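Long-range contacts in ornithine carbamoyltransferase, anabolic (Campylobacter jejuni subsp. jejuni, PDB 3TPF), which transfers the carbamoyl group of carbamoyl phosphate to L-ornithine, giving L-citrulline and phosphate in the first of three steps from ornithine to arginine: residues V218-W223 against A256-C261; E79-T84 against L105-R110; T48-A53 against R287-V292; L39-E44 against G63-L68. All coordinates share one frame; numbering follows the deposited sequence.

Contact 1: residues V218-W223 against A256-C261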
# COMPACT_ATOMS: atom_id res chain seq x y z
N VAL B 218 -13.57 7.63 32.70
CA VAL B 218 -14.38 8.55 31.91
C VAL B 218 -14.00 8.44 30.47
O VAL B 218 -12.83 8.50 30.10
CB VAL B 218 -14.21 10.03 32.32
CG1 VAL B 218 -15.06 10.95 31.45
CG2 VAL B 218 -14.50 10.25 33.79
N ILE B 219 -15.00 8.20 29.65
CA ILE B 219 -14.76 7.96 28.23
C ILE B 219 -15.50 8.97 27.42
O ILE B 219 -16.69 9.18 27.64
CB ILE B 219 -15.29 6.59 27.81
CG1 ILE B 219 -14.63 5.49 28.69
CG2 ILE B 219 -15.11 6.44 26.31
CD1 ILE B 219 -14.95 4.09 28.25
N THR B 220 -14.82 9.57 26.46
CA THR B 220 -15.49 10.50 25.60
C THR B 220 -15.03 10.30 24.20
O THR B 220 -14.12 9.53 23.92
CB THR B 220 -15.26 11.94 26.04
OG1 THR B 220 -16.21 12.78 25.40
CG2 THR B 220 -13.90 12.38 25.72
N ASP B 221 -15.69 10.99 23.29
CA ASP B 221 -15.41 10.85 21.86
C ASP B 221 -15.87 12.07 21.09
O ASP B 221 -16.69 12.88 21.58
CB ASP B 221 -16.13 9.61 21.32
CG ASP B 221 -15.66 9.19 19.90
OD1 ASP B 221 -14.61 9.68 19.39
OD2 ASP B 221 -16.36 8.34 19.31
N THR B 222 -15.37 12.20 19.88
CA THR B 222 -15.75 13.33 19.00
C THR B 222 -17.25 13.39 18.88
O THR B 222 -17.93 12.39 18.94
CB THR B 222 -15.22 13.17 17.57
OG1 THR B 222 -16.13 12.36 16.86
CG2 THR B 222 -13.85 12.43 17.52
N TRP B 223 -17.75 14.57 18.67
CA TRP B 223 -19.21 14.78 18.58
C TRP B 223 -19.71 14.72 17.17
O TRP B 223 -20.79 14.24 16.86
CB TRP B 223 -19.56 16.13 19.12
CG TRP B 223 -19.27 16.33 20.56
CD1 TRP B 223 -19.28 15.41 21.55
CD2 TRP B 223 -18.97 17.56 21.17
NE1 TRP B 223 -18.98 15.98 22.74
CE2 TRP B 223 -18.81 17.32 22.54
CE3 TRP B 223 -18.85 18.87 20.69
CZ2 TRP B 223 -18.53 18.35 23.45
CZ3 TRP B 223 -18.55 19.89 21.59
CH2 TRP B 223 -18.40 19.62 22.96
N ALA B 256 -9.19 9.03 38.61
CA ALA B 256 -9.97 8.47 37.48
C ALA B 256 -9.24 8.76 36.18
O ALA B 256 -8.68 9.86 36.05
CB ALA B 256 -11.38 9.05 37.45
N ILE B 257 -9.21 7.80 35.28
CA ILE B 257 -8.56 7.94 33.98
C ILE B 257 -9.53 8.40 32.92
O ILE B 257 -10.74 8.12 33.00
CB ILE B 257 -7.89 6.65 33.47
CG1 ILE B 257 -8.89 5.52 33.34
CG2 ILE B 257 -6.80 6.21 34.40
CD1 ILE B 257 -8.28 4.31 32.63
N LEU B 258 -9.01 9.17 31.96
CA LEU B 258 -9.81 9.69 30.84
C LEU B 258 -9.41 8.93 29.57
O LEU B 258 -8.25 8.90 29.20
CB LEU B 258 -9.57 11.19 30.65
CG LEU B 258 -10.18 11.80 29.36
CD1 LEU B 258 -11.69 11.69 29.42
CD2 LEU B 258 -9.68 13.22 29.18
N LEU B 259 -10.36 8.32 28.92
CA LEU B 259 -10.13 7.60 27.68
C LEU B 259 -10.80 8.31 26.50
O LEU B 259 -11.86 8.89 26.67
CB LEU B 259 -10.67 6.18 27.73
CG LEU B 259 -10.00 5.18 28.65
CD1 LEU B 259 -10.67 3.85 28.49
CD2 LEU B 259 -8.47 5.12 28.30
N HIS B 260 -10.11 8.34 25.37
CA HIS B 260 -10.56 8.93 24.13
C HIS B 260 -9.99 8.11 22.99
O HIS B 260 -8.81 7.84 22.97
CB HIS B 260 -10.05 10.35 24.00
CG HIS B 260 -10.74 11.16 22.93
ND1 HIS B 260 -10.88 10.72 21.63
CD2 HIS B 260 -11.29 12.40 22.97
CE1 HIS B 260 -11.51 11.65 20.93
NE2 HIS B 260 -11.76 12.69 21.72
N CYS B 261 -10.81 7.72 22.03
CA CYS B 261 -10.35 6.80 20.94
C CYS B 261 -9.54 7.53 19.92
O CYS B 261 -8.73 6.92 19.24
CB CYS B 261 -11.47 6.06 20.21
SG CYS B 261 -12.72 7.17 19.51

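Contact 2: residues E79-T84 against L105-R110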
# COMPACT_ATOMS: atom_id res chain seq x y z
N GLU B 79 -18.81 -3.91 -8.68
CA GLU B 79 -19.33 -5.28 -8.46
C GLU B 79 -20.06 -5.44 -7.12
O GLU B 79 -19.72 -4.81 -6.15
CB GLU B 79 -18.22 -6.33 -8.66
CG GLU B 79 -17.28 -6.58 -7.49
CD GLU B 79 -16.29 -7.72 -7.75
OE1 GLU B 79 -16.36 -8.39 -8.81
OE2 GLU B 79 -15.44 -7.99 -6.86
N PRO B 80 -21.08 -6.30 -7.07
CA PRO B 80 -21.71 -6.59 -5.78
C PRO B 80 -20.78 -7.24 -4.72
O PRO B 80 -19.79 -7.86 -5.04
CB PRO B 80 -22.86 -7.55 -6.14
CG PRO B 80 -22.60 -8.00 -7.54
CD PRO B 80 -21.76 -6.96 -8.19
N VAL B 81 -21.17 -7.08 -3.47
CA VAL B 81 -20.33 -7.44 -2.35
C VAL B 81 -20.15 -8.96 -2.21
O VAL B 81 -19.06 -9.44 -1.92
CB VAL B 81 -20.90 -6.85 -1.05
CG1 VAL B 81 -20.03 -7.26 0.13
CG2 VAL B 81 -21.06 -5.32 -1.13
N LYS B 82 -21.19 -9.72 -2.52
CA LYS B 82 -21.09 -11.19 -2.50
C LYS B 82 -20.04 -11.73 -3.46
O LYS B 82 -19.35 -12.73 -3.17
CB LYS B 82 -22.45 -11.87 -2.76
CG LYS B 82 -23.21 -11.52 -4.04
CD LYS B 82 -24.47 -12.40 -4.18
CE LYS B 82 -25.44 -11.94 -5.27
NZ LYS B 82 -26.25 -13.03 -5.92
N ASP B 83 -19.89 -11.06 -4.59
CA ASP B 83 -18.84 -11.43 -5.55
C ASP B 83 -17.46 -11.17 -5.04
O ASP B 83 -16.56 -12.01 -5.13
CB ASP B 83 -18.98 -10.64 -6.81
CG ASP B 83 -20.13 -11.09 -7.63
OD1 ASP B 83 -20.74 -12.11 -7.26
OD2 ASP B 83 -20.44 -10.43 -8.64
N THR B 84 -17.30 -10.00 -4.44
CA THR B 84 -16.01 -9.67 -3.87
C THR B 84 -15.71 -10.66 -2.76
O THR B 84 -14.63 -11.24 -2.71
CB THR B 84 -15.99 -8.25 -3.34
OG1 THR B 84 -16.42 -7.38 -4.40
CG2 THR B 84 -14.59 -7.85 -2.86
N LEU B 105 -20.81 -5.28 6.10
CA LEU B 105 -20.06 -6.30 6.77
C LEU B 105 -20.85 -7.59 6.77
O LEU B 105 -20.30 -8.67 6.62
CB LEU B 105 -19.81 -5.91 8.24
CG LEU B 105 -18.60 -5.01 8.50
CD1 LEU B 105 -18.60 -4.40 9.88
CD2 LEU B 105 -17.42 -5.90 8.27
N LEU B 106 -22.14 -7.47 7.05
CA LEU B 106 -22.95 -8.66 7.28
C LEU B 106 -23.02 -9.43 5.96
O LEU B 106 -22.81 -10.64 5.88
CB LEU B 106 -24.35 -8.29 7.79
CG LEU B 106 -24.48 -7.84 9.26
CD1 LEU B 106 -25.88 -7.28 9.45
CD2 LEU B 106 -24.33 -8.94 10.31
N GLU B 107 -23.28 -8.69 4.90
CA GLU B 107 -23.42 -9.26 3.55
C GLU B 107 -22.11 -9.95 3.12
O GLU B 107 -22.13 -11.01 2.53
CB GLU B 107 -23.79 -8.16 2.54
CG GLU B 107 -23.76 -8.60 1.08
CD GLU B 107 -24.94 -9.48 0.63
OE1 GLU B 107 -25.86 -9.82 1.45
OE2 GLU B 107 -24.93 -9.84 -0.57
N PHE B 108 -20.99 -9.32 3.41
CA PHE B 108 -19.69 -9.94 3.11
C PHE B 108 -19.48 -11.22 3.92
O PHE B 108 -19.07 -12.22 3.37
CB PHE B 108 -18.57 -8.95 3.43
CG PHE B 108 -17.26 -9.31 2.82
CD1 PHE B 108 -16.47 -10.33 3.39
CD2 PHE B 108 -16.76 -8.59 1.74
CE1 PHE B 108 -15.24 -10.62 2.86
CE2 PHE B 108 -15.52 -8.86 1.24
CZ PHE B 108 -14.75 -9.88 1.81
N ALA B 109 -19.73 -11.16 5.23
CA ALA B 109 -19.51 -12.31 6.17
C ALA B 109 -20.32 -13.48 5.71
O ALA B 109 -19.91 -14.64 5.76
CB ALA B 109 -19.90 -11.96 7.59
N ARG B 110 -21.48 -13.13 5.21
CA ARG B 110 -22.45 -14.09 4.76
C ARG B 110 -21.85 -14.93 3.65
O ARG B 110 -22.16 -16.10 3.53
CB ARG B 110 -23.66 -13.32 4.25
CG ARG B 110 -25.04 -13.91 4.26
CD ARG B 110 -25.96 -12.65 4.02
NE ARG B 110 -26.44 -12.03 5.26
CZ ARG B 110 -26.91 -10.77 5.35
NH1 ARG B 110 -26.95 -9.97 4.28
NH2 ARG B 110 -27.34 -10.30 6.54

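Contact 3: residues T48-A53 against R287-V292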
# COMPACT_ATOMS: atom_id res chain seq x y z
N THR B 48 -5.66 5.58 9.46
CA THR B 48 -4.28 5.20 9.63
C THR B 48 -4.09 4.50 11.00
O THR B 48 -3.49 3.43 11.09
CB THR B 48 -3.31 6.43 9.46
OG1 THR B 48 -3.43 7.01 8.13
CG2 THR B 48 -1.89 6.03 9.63
N ARG B 49 -4.61 5.09 12.06
CA ARG B 49 -4.48 4.45 13.39
C ARG B 49 -4.86 2.95 13.38
O ARG B 49 -4.24 2.11 14.04
CB ARG B 49 -5.36 5.20 14.40
CG ARG B 49 -4.92 5.08 15.89
CD ARG B 49 -5.53 6.16 16.81
NE ARG B 49 -5.20 7.53 16.36
CZ ARG B 49 -5.92 8.26 15.51
NH1 ARG B 49 -5.51 9.49 15.21
NH2 ARG B 49 -7.02 7.79 14.95
N THR B 50 -5.93 2.64 12.64
CA THR B 50 -6.56 1.29 12.64
C THR B 50 -5.68 0.34 11.85
O THR B 50 -5.34 -0.78 12.25
CB THR B 50 -7.96 1.31 11.95
OG1 THR B 50 -8.96 1.82 12.83
CG2 THR B 50 -8.41 -0.10 11.59
N ARG B 51 -5.34 0.83 10.69
CA ARG B 51 -4.49 0.13 9.81
C ARG B 51 -3.17 -0.30 10.49
O ARG B 51 -2.72 -1.40 10.33
CB ARG B 51 -4.14 1.01 8.66
CG ARG B 51 -3.53 0.27 7.49
CD ARG B 51 -2.61 1.17 6.69
NE ARG B 51 -1.45 0.44 6.24
CZ ARG B 51 -0.67 0.85 5.28
NH1 ARG B 51 -0.96 2.01 4.69
NH2 ARG B 51 0.42 0.12 4.93
N MSE B 52 -2.56 0.60 11.22
CA MSE B 52 -1.35 0.30 11.93
C MSE B 52 -1.54 -0.90 12.85
O MSE B 52 -0.74 -1.86 12.86
CB MSE B 52 -1.04 1.54 12.78
CG MSE B 52 0.40 1.74 13.24
SE MSE B 52 1.31 2.96 11.99
CE MSE B 52 0.08 4.41 11.45
N ALA B 53 -2.60 -0.83 13.65
CA ALA B 53 -2.91 -1.86 14.62
C ALA B 53 -3.05 -3.21 13.97
O ALA B 53 -2.44 -4.21 14.40
CB ALA B 53 -4.15 -1.53 15.36
N ARG B 287 -2.11 2.76 21.45
CA ARG B 287 -1.19 1.71 21.16
C ARG B 287 -1.74 0.37 21.53
O ARG B 287 -1.42 -0.62 20.91
CB ARG B 287 0.05 1.99 21.97
CG ARG B 287 1.18 1.03 21.76
CD ARG B 287 2.16 1.31 22.87
NE ARG B 287 3.50 0.86 22.54
CZ ARG B 287 4.34 0.38 23.45
NH1 ARG B 287 3.96 0.24 24.74
NH2 ARG B 287 5.56 -0.01 23.07
N ASN B 288 -2.54 0.30 22.58
CA ASN B 288 -2.98 -1.02 23.12
C ASN B 288 -4.00 -1.76 22.18
O ASN B 288 -4.22 -2.92 22.27
CB ASN B 288 -3.63 -0.83 24.49
CG ASN B 288 -2.65 -0.79 25.66
OD1 ASN B 288 -1.52 -1.19 25.52
ND2 ASN B 288 -3.12 -0.30 26.83
N ARG B 289 -4.55 -1.08 21.21
CA ARG B 289 -5.29 -1.77 20.14
C ARG B 289 -4.52 -2.88 19.40
O ARG B 289 -5.10 -3.82 18.87
CB ARG B 289 -5.70 -0.77 19.06
CG ARG B 289 -6.86 -1.27 18.28
CD ARG B 289 -8.11 -0.38 18.48
NE ARG B 289 -8.67 -0.15 17.15
CZ ARG B 289 -8.47 0.94 16.43
NH1 ARG B 289 -8.91 0.97 15.18
NH2 ARG B 289 -7.85 2.01 16.96
N LEU B 290 -3.20 -2.74 19.36
CA LEU B 290 -2.35 -3.74 18.77
C LEU B 290 -2.57 -5.09 19.42
O LEU B 290 -2.79 -6.07 18.77
CB LEU B 290 -0.90 -3.35 18.89
CG LEU B 290 0.11 -4.40 18.38
CD1 LEU B 290 -0.29 -4.55 16.93
CD2 LEU B 290 1.56 -4.03 18.54
N TYR B 291 -2.49 -5.12 20.73
CA TYR B 291 -2.36 -6.40 21.48
C TYR B 291 -3.67 -7.13 21.42
O TYR B 291 -3.76 -8.33 21.45
CB TYR B 291 -1.91 -6.15 22.91
CG TYR B 291 -0.67 -5.32 22.94
CD1 TYR B 291 0.54 -5.85 22.56
CD2 TYR B 291 -0.71 -3.96 23.26
CE1 TYR B 291 1.68 -5.08 22.56
CE2 TYR B 291 0.45 -3.19 23.26
CZ TYR B 291 1.64 -3.76 22.92
OH TYR B 291 2.82 -3.05 22.89
N VAL B 292 -4.69 -6.33 21.32
CA VAL B 292 -6.08 -6.78 21.39
C VAL B 292 -6.47 -7.35 20.03
O VAL B 292 -7.02 -8.44 19.92
CB VAL B 292 -6.96 -5.60 21.92
CG1 VAL B 292 -8.30 -5.61 21.30
CG2 VAL B 292 -7.09 -5.68 23.46

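Contact 4: residues L39-E44 against G63-L68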
# COMPACT_ATOMS: atom_id res chain seq x y z
N LEU B 39 -3.99 -11.46 6.00
CA LEU B 39 -5.12 -10.61 6.43
C LEU B 39 -5.39 -9.57 5.40
O LEU B 39 -4.51 -8.79 5.07
CB LEU B 39 -4.83 -9.88 7.81
CG LEU B 39 -5.98 -8.75 8.04
CD1 LEU B 39 -7.35 -9.30 8.48
CD2 LEU B 39 -5.62 -7.61 8.97
N ALA B 40 -6.56 -9.62 4.88
CA ALA B 40 -6.95 -8.64 3.86
C ALA B 40 -7.50 -7.49 4.63
O ALA B 40 -8.31 -7.71 5.48
CB ALA B 40 -8.03 -9.23 3.03
N MSE B 41 -7.08 -6.29 4.38
CA MSE B 41 -7.69 -5.18 5.07
C MSE B 41 -8.45 -4.34 4.08
O MSE B 41 -7.86 -3.70 3.20
CB MSE B 41 -6.66 -4.30 5.75
CG MSE B 41 -5.83 -5.11 6.70
SE MSE B 41 -4.40 -3.99 7.50
CE MSE B 41 -3.30 -3.52 5.88
N ILE B 42 -9.74 -4.27 4.21
CA ILE B 42 -10.53 -3.43 3.22
C ILE B 42 -11.05 -2.17 3.85
O ILE B 42 -11.85 -2.24 4.77
CB ILE B 42 -11.79 -4.17 2.69
CG1 ILE B 42 -11.38 -5.44 1.96
CG2 ILE B 42 -12.58 -3.25 1.78
CD1 ILE B 42 -12.53 -6.38 1.73
N PHE B 43 -10.58 -1.05 3.39
CA PHE B 43 -11.07 0.23 3.92
C PHE B 43 -12.06 0.91 2.95
O PHE B 43 -11.78 1.05 1.78
CB PHE B 43 -9.93 1.19 4.24
CG PHE B 43 -9.08 0.74 5.35
CD1 PHE B 43 -8.10 -0.23 5.16
CD2 PHE B 43 -9.30 1.20 6.62
CE1 PHE B 43 -7.34 -0.69 6.20
CE2 PHE B 43 -8.57 0.68 7.72
CZ PHE B 43 -7.56 -0.19 7.48
N GLU B 44 -13.20 1.32 3.45
CA GLU B 44 -14.14 2.16 2.68
C GLU B 44 -13.89 3.60 2.99
O GLU B 44 -14.36 4.49 2.26
CB GLU B 44 -15.60 1.87 3.01
CG GLU B 44 -16.13 0.65 2.26
CD GLU B 44 -17.62 0.55 2.34
OE1 GLU B 44 -18.17 0.62 3.47
OE2 GLU B 44 -18.27 0.48 1.25
N GLY B 63 2.47 -13.24 10.11
CA GLY B 63 1.69 -13.24 8.88
C GLY B 63 1.96 -12.04 8.02
O GLY B 63 3.00 -11.43 8.15
N LYS B 64 1.07 -11.76 7.08
CA LYS B 64 1.24 -10.70 6.07
C LYS B 64 -0.10 -9.94 5.91
O LYS B 64 -1.18 -10.51 6.08
CB LYS B 64 1.70 -11.28 4.73
CG LYS B 64 1.50 -10.36 3.45
CD LYS B 64 2.64 -9.33 3.06
CE LYS B 64 2.76 -8.96 1.53
NZ LYS B 64 4.15 -8.60 0.95
N ALA B 65 -0.05 -8.65 5.68
CA ALA B 65 -1.31 -7.84 5.52
C ALA B 65 -1.42 -7.40 4.11
O ALA B 65 -0.43 -7.18 3.47
CB ALA B 65 -1.38 -6.61 6.45
N LEU B 66 -2.62 -7.32 3.62
CA LEU B 66 -2.87 -6.70 2.34
C LEU B 66 -3.73 -5.60 2.54
O LEU B 66 -4.85 -5.71 2.98
CB LEU B 66 -3.53 -7.64 1.37
CG LEU B 66 -2.59 -8.79 0.94
CD1 LEU B 66 -2.40 -9.78 2.09
CD2 LEU B 66 -3.09 -9.50 -0.28
N PHE B 67 -3.24 -4.47 2.17
CA PHE B 67 -3.99 -3.23 2.31
C PHE B 67 -4.71 -3.03 1.03
O PHE B 67 -4.10 -2.71 0.06
CB PHE B 67 -3.01 -2.06 2.57
CG PHE B 67 -3.66 -0.71 2.68
CD1 PHE B 67 -4.78 -0.52 3.45
CD2 PHE B 67 -3.11 0.37 2.10
CE1 PHE B 67 -5.38 0.74 3.58
CE2 PHE B 67 -3.70 1.61 2.22
CZ PHE B 67 -4.82 1.80 2.98
N LEU B 68 -6.02 -3.15 1.03
CA LEU B 68 -6.81 -2.69 -0.14
C LEU B 68 -7.54 -1.41 0.20
O LEU B 68 -8.39 -1.37 1.04
CB LEU B 68 -7.78 -3.75 -0.59
CG LEU B 68 -7.12 -5.11 -0.42
CD1 LEU B 68 -8.02 -6.19 -0.99
CD2 LEU B 68 -5.74 -5.15 -1.03

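Contact 1: residues V218-W223 against A256-C261
I257 makes the first bond to V218. Its carbonyl O accepts V218 N at 2.9 Å, joining two parallel strands. L258 stands next to V218 on one face of the sheet. Its CG lies anti to the backbone N (chi1 171°), which brings CD1 across to V218 CG1 at 4.0 Å. M249 of helix 246-251 touches both side chains. L259 is bonded twice through its backbone: its N binds V218 O at 2.7 Å, and its O receives T220 N at 3.0 Å. The L259 side chain goes to the other face and runs alongside that of I219, with CB 4.1 Å from I219 CG1. Helix 126-138 packs on L259, and W162 of helix 157-169 touches I219. H260 returns to the face of V218 and L258. T220 CG2 meets its ring atom CD2 at 3.8 Å. D221 CA lies over one face of the ring in a CH-pi contact, 4.3 Å from the centroid, and T220 O lies above the rim of that same face. Of the ring nitrogens, NE2 is hydrogen-bonded to E269 OE2 and ND1 to L262 N, which should fix the ring's rotation. T220 OG1 is bonded to I152 O. At C261 both chains have become loop, and SG faces the carboxylate of D221, nearer to OD1. D221 is predicted to bind L-ornithine and C261 carbamoyl phosphate. Placing such residues just beyond the C-terminal ends of parallel strands is typical of a Rossmann-like fold, here the Asp/Orn binding domain.

Contact 2: residues E79-T84 against L105-R110
T84 OG1 donates to E79 OE2 at 2.7 Å, while T84 CG2 faces F108 across the contact. The bond ties the first turn of helix 81-91 to the residue before P80, the N-cap. The contact joins two helices of the alpha/beta carbamoyl phosphate domain. Helices 81-91 and 102-111 precede and follow strand 94-98 in the chain. E107 CG, anti to the backbone N (chi1 172°), lies 4.0 Å from V81 CB. The bend at chi2 then turns the carboxylate toward R110 and leaves OE2 3.9 Å from K82 CB. E107 OE1 meets R110 NH1 in a salt bridge of 3.0 Å, close to the guanidinium plane, 9° out of it. E103 is a second carboxylate partner of R110 NH1. The amino end of K82 leads away and forms a salt bridge with E276 of a neighbouring subunit. D83 is likewise paired, with R266 of that subunit, so this helix start also serves the trimer interface. The apolar centre is V81 against F108. V81 points at the other helix, and the two side chains meet at about a right angle. F108 reaches inward as well, where V95 and M97 of strand 94-98 and V116 of strand 116-118 touch it. Three residues on from V81, T84 CG2 also approaches the ring obliquely, 4.3 Å from F108 CE2. V81 CG1 makes the closest apolar approach, lying 3.9 Å from F108 CD2.

Contact 3: residues T48-A53 against R287-V292
The predicted carbamoyl phosphate site brings together T50, near the start of helix 48-60, and R289, on the C-terminal helix 279-302, which packs back on the carbamoyl phosphate domain. T50 belongs to the Ser-Thr-Arg-Thr signature of the carbamoyltransferases, S47 to T50. A hydrogen bond runs from R289 NH1 to T50 OG1. Its modelled length of 2.5 Å is too short to be trusted at this resolution, and the angle at the hydrogen is only 124°. T50 OG1 approaches the guanidinium at its edge, near the plane. It also has R98 NH2 and S47 OG as partners, so several groups hold this hydroxyl. The R289 chain bends at chi2 and chi3, which carries its tip along the facing helix to T50. Its aliphatic base rests on A53, with CG 4.0 Å from A53 CB. A53 points toward the other helix. L290 turns its end toward helix 48-60, putting CD1 against A53 O. R49 passes near the R289 guanidinium through its CG, but its charged end forms a salt bridge with E79 of a neighbouring subunit. The short axes approach to 9.0 Å and cross at -39°. Helix 279-302 is kinked here: L290 N bonds to R287 O, three residues back. Further along helix 48-60, L56, A57 and E60 pack on L290. Helix 126-138 touches R289 through T127 and Q128, while helix 13-28 lies against Y291 and V292.

Contact 4: residues L39-E44 against G63-L68
F43 and F67 meet as two rings turned 67° apart, with centroids separated by 5.4 Å. The pairing is oblique. F43 CD1 comes to the rim of F67 near CE1 and close to the plane of the F67 ring. F67 CG stands anti to its backbone N (chi1 178°), and this brings the ring back over the neighbouring strand towards F43. M41 lies beside F67 in the register and crosses it at about a right angle. It is modelled as selenomethionine, and its chain bends at chi3 (-63°). The bend lays CE across the strand gap, 3.6 Å from F67 CB and 3.7 Å from A65 CB. L39 pairs with A65 as M41 does with F67, and these four residues share one face. Helix 48-60 packs on it: F54 touches L39, E55 touches M41 and A65, and R51 forms a cation-pi contact with F67. A40, I42, L66 and L68 occupy the other face. Five backbone bonds hold the parallel strands together. Among them, L66 N binds L39 O at 2.8 Å, M41 N binds L66 O at 2.7 Å and L68 N binds M41 O at 2.9 Å. Strand 94-98 bonds to A40 and I42 on the other side of strand 38-43. Strand 64-68 is an outermost strand within the chain, and F67 O accepts R51 NH1 of a neighbouring subunit. Strand 38-43, helix 48-60 and strand 64-68 make a beta-alpha-beta crossover, the repeating element of the parallel sheet in the carbamoyl phosphate domain.

In the fold
From the N terminus, strand 38-43 opens contact 4, and helix 48-60 opens contact 3 before strand 64-68 closes contact 4. Contacts 3 and 4 therefore cross, and they touch through R51 and T50 against F43 and F67. Contact 2 follows, closing a short loop around strand 94-98. It also touches contact 4, where F108 meets I42. The chain then enters the Asp/Orn binding domain, where contact 1 joins the two strands at one side of its sheet. Helix 279-302 finally closes contact 3. Contacts 1 and 2 are both nested in its long loop, their centres about 33 Å apart. Contact 3 sets the C-terminal helix against the carbamoyl phosphate domain, and its R49 touches C261 of contact 1.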